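Local coordinates for glucose-6-phosphate 1-dehydrogenase (PDB 4LGV), which probably catalyses the NADP+-dependent oxidation of glucose 6-phosphate to 6-phosphogluconolactone, the entry step of the oxidative pentose phosphate pathway, at residues R285-L290 against T323-W328. Residues are numbered along the deposited sequence; the frame is centred on the assembly and turned at random.
Sequences RAMPSL and TEIDNW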
loop_
_atom_site.group_PDB
_atom_site.type_symbol
_atom_site.label_atom_id
_atom_site.label_comp_id
_atom_site.label_asym_id
_atom_site.label_seq_id
_atom_site.Cartn_x
_atom_site.Cartn_y
_atom_site.Cartn_z
ATOM N N ARG A 285 16.037 -10.240 16.831
ATOM C CA ARG A 285 15.542 -11.643 16.805
ATOM C C ARG A 285 15.164 -12.112 15.417
ATOM O O ARG A 285 15.043 -13.294 15.200
ATOM C CB ARG A 285 14.384 -11.829 17.773
ATOM C CG ARG A 285 14.950 -11.763 19.186
ATOM C CD ARG A 285 13.938 -11.928 20.276
ATOM N NE ARG A 285 13.355 -13.257 20.187
ATOM C CZ ARG A 285 12.201 -13.611 20.732
ATOM N NH1 ARG A 285 11.458 -12.728 21.373
ATOM N NH2 ARG A 285 11.782 -14.861 20.598
ATOM N N ALA A 286 14.994 -11.197 14.482
ATOM C CA ALA A 286 14.643 -11.540 13.124
ATOM C C ALA A 286 15.859 -11.447 12.227
ATOM O O ALA A 286 15.731 -11.566 10.991
ATOM C CB ALA A 286 13.544 -10.596 12.584
ATOM N N MET A 287 17.022 -11.217 12.811
ATOM C CA MET A 287 18.259 -11.165 12.031
ATOM C C MET A 287 19.028 -12.487 12.151
ATOM O O MET A 287 19.322 -12.940 13.231
ATOM C CB MET A 287 19.182 -10.030 12.528
ATOM C CG MET A 287 18.607 -8.619 12.345
ATOM S SD MET A 287 19.642 -7.246 12.882
ATOM C CE MET A 287 20.976 -7.307 11.665
ATOM N N PRO A 288 19.409 -13.084 11.029
ATOM C CA PRO A 288 20.283 -14.235 11.063
ATOM C C PRO A 288 21.707 -13.820 11.442
ATOM O O PRO A 288 22.099 -12.671 11.256
ATOM C CB PRO A 288 20.246 -14.748 9.623
ATOM C CG PRO A 288 19.955 -13.561 8.792
ATOM C CD PRO A 288 19.195 -12.583 9.662
ATOM N N SER A 289 22.465 -14.762 11.966
ATOM C CA SER A 289 23.867 -14.533 12.225
ATOM C C SER A 289 24.623 -14.184 10.938
ATOM O O SER A 289 24.271 -14.626 9.869
ATOM C CB SER A 289 24.458 -15.753 12.935
ATOM O OG SER A 289 24.301 -16.909 12.147
ATOM N N LEU A 290 25.671 -13.393 11.077
ATOM C CA LEU A 290 26.448 -12.978 9.906
ATOM C C LEU A 290 27.078 -14.174 9.174
ATOM O O LEU A 290 27.500 -15.154 9.814
ATOM C CB LEU A 290 27.551 -12.011 10.301
ATOM C CG LEU A 290 27.151 -10.699 10.927
ATOM C CD1 LEU A 290 28.385 -9.939 11.310
ATOM C CD2 LEU A 290 26.335 -9.896 9.945
ATOM N N THR A 323 24.193 -8.006 6.023
ATOM C CA THR A 323 23.217 -8.641 6.890
ATOM C C THR A 323 21.794 -8.359 6.364
ATOM O O THR A 323 21.600 -7.901 5.222
ATOM C CB THR A 323 23.388 -8.136 8.337
ATOM O OG1 THR A 323 22.481 -8.822 9.186
ATOM C CG2 THR A 323 23.121 -6.653 8.427
ATOM N N GLU A 324 20.804 -8.715 7.157
ATOM C CA GLU A 324 19.423 -8.581 6.745
ATOM C C GLU A 324 18.515 -8.680 7.968
ATOM O O GLU A 324 18.921 -9.185 9.017
ATOM C CB GLU A 324 19.027 -9.670 5.718
ATOM C CG GLU A 324 19.044 -11.056 6.295
ATOM C CD GLU A 324 18.556 -12.184 5.389
ATOM O OE1 GLU A 324 17.422 -12.147 4.852
ATOM O OE2 GLU A 324 19.312 -13.145 5.289
ATOM N N ILE A 325 17.289 -8.218 7.804
ATOM C CA ILE A 325 16.241 -8.342 8.839
ATOM C C ILE A 325 15.048 -9.061 8.191
ATOM O O ILE A 325 14.378 -8.511 7.314
ATOM C CB ILE A 325 15.818 -6.967 9.345
ATOM C CG1 ILE A 325 17.001 -6.260 9.977
ATOM C CG2 ILE A 325 14.706 -7.074 10.363
ATOM C CD1 ILE A 325 16.746 -4.784 10.227
ATOM N N ASP A 326 14.822 -10.298 8.604
ATOM C CA ASP A 326 13.911 -11.199 7.903
ATOM C C ASP A 326 12.505 -11.152 8.479
ATOM O O ASP A 326 12.000 -12.156 9.003
ATOM C CB ASP A 326 14.471 -12.631 7.933
ATOM C CG ASP A 326 13.719 -13.574 7.017
ATOM O OD1 ASP A 326 13.215 -13.164 5.941
ATOM O OD2 ASP A 326 13.635 -14.780 7.410
ATOM N N ASN A 327 11.857 -10.000 8.342
ATOM C CA ASN A 327 10.490 -9.843 8.852
ATOM C C ASN A 327 9.571 -9.189 7.823
ATOM O O ASN A 327 9.983 -9.002 6.688
ATOM C CB ASN A 327 10.517 -9.139 10.186
ATOM C CG ASN A 327 10.879 -7.656 10.095
ATOM O OD1 ASN A 327 10.976 -7.061 9.030
ATOM N ND2 ASN A 327 11.076 -7.049 11.266
ATOM N N TRP A 328 8.342 -8.859 8.195
ATOM C CA TRP A 328 7.387 -8.297 7.232
ATOM C C TRP A 328 7.825 -6.946 6.671
ATOM O O TRP A 328 7.474 -6.601 5.559
ATOM C CB TRP A 328 6.012 -8.146 7.844
ATOM C CG TRP A 328 5.262 -9.429 8.018
ATOM C CD1 TRP A 328 5.713 -10.678 7.778
ATOM C CD2 TRP A 328 3.919 -9.580 8.529
ATOM N NE1 TRP A 328 4.745 -11.600 8.094
ATOM C CE2 TRP A 328 3.630 -10.943 8.541
ATOM C CE3 TRP A 328 2.940 -8.688 8.943
ATOM C CZ2 TRP A 328 2.395 -11.448 8.977
ATOM C CZ3 TRP A 328 1.712 -9.181 9.391
ATOM C CH2 TRP A 328 1.449 -10.537 9.407
HETATM O O HOH W 1 23.194 -11.168 9.130
#
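Two loops of the C-terminal domain, one following helix 273-284 and the other leaving strand 318-323 of the large mixed sheet, run side by side in nearly opposite directions, and Ala286 and Asp326 join them through the backbone. Asp326 N donates to Ala286 O at 2.9 Å in a fairly straight bond (163° at the hydrogen). Asp326 is also the centre of an inverse gamma turn. Beside this bond the methyl of Ala286 lies near both Asn327 CB and Ile325 CG2. Met287 carries the apolar side: its CG, anti to the carbonyl carbon (chi1 -64°), sits 3.7 Å from Ile325 CG1. The bend at chi3 then brings Met287 CE to 3.3 Å from Thr323 OG1. Leu290 CD2 reaches Thr323 CB at 3.8 Å, so the threonine meets both a methionine and a leucine methyl. A water bridges farther along, donating to Pro288 O at 2.8 Å and also hydrogen-bonded to Thr323 OG1. The ring of Pro288 lies crosswise to the Glu324 side chain, its CG 3.7 Å from Glu324 CG. Around the two loops, Met287 presses on Leu257 and Leu260 of helix 246-264 and, with Leu290, on helix 434-449, whose Arg442 binds Met287 O; Thr323 and Ile325 rest on Ile335 of strand 335-340. A second subunit closes the Asp326 end, where Ser361 of that subunit hydrogen-bonds the carboxylate and its Phe362 packs on Ala286, placing the paired loops between the domain's helices, its sheet and a subunit interface.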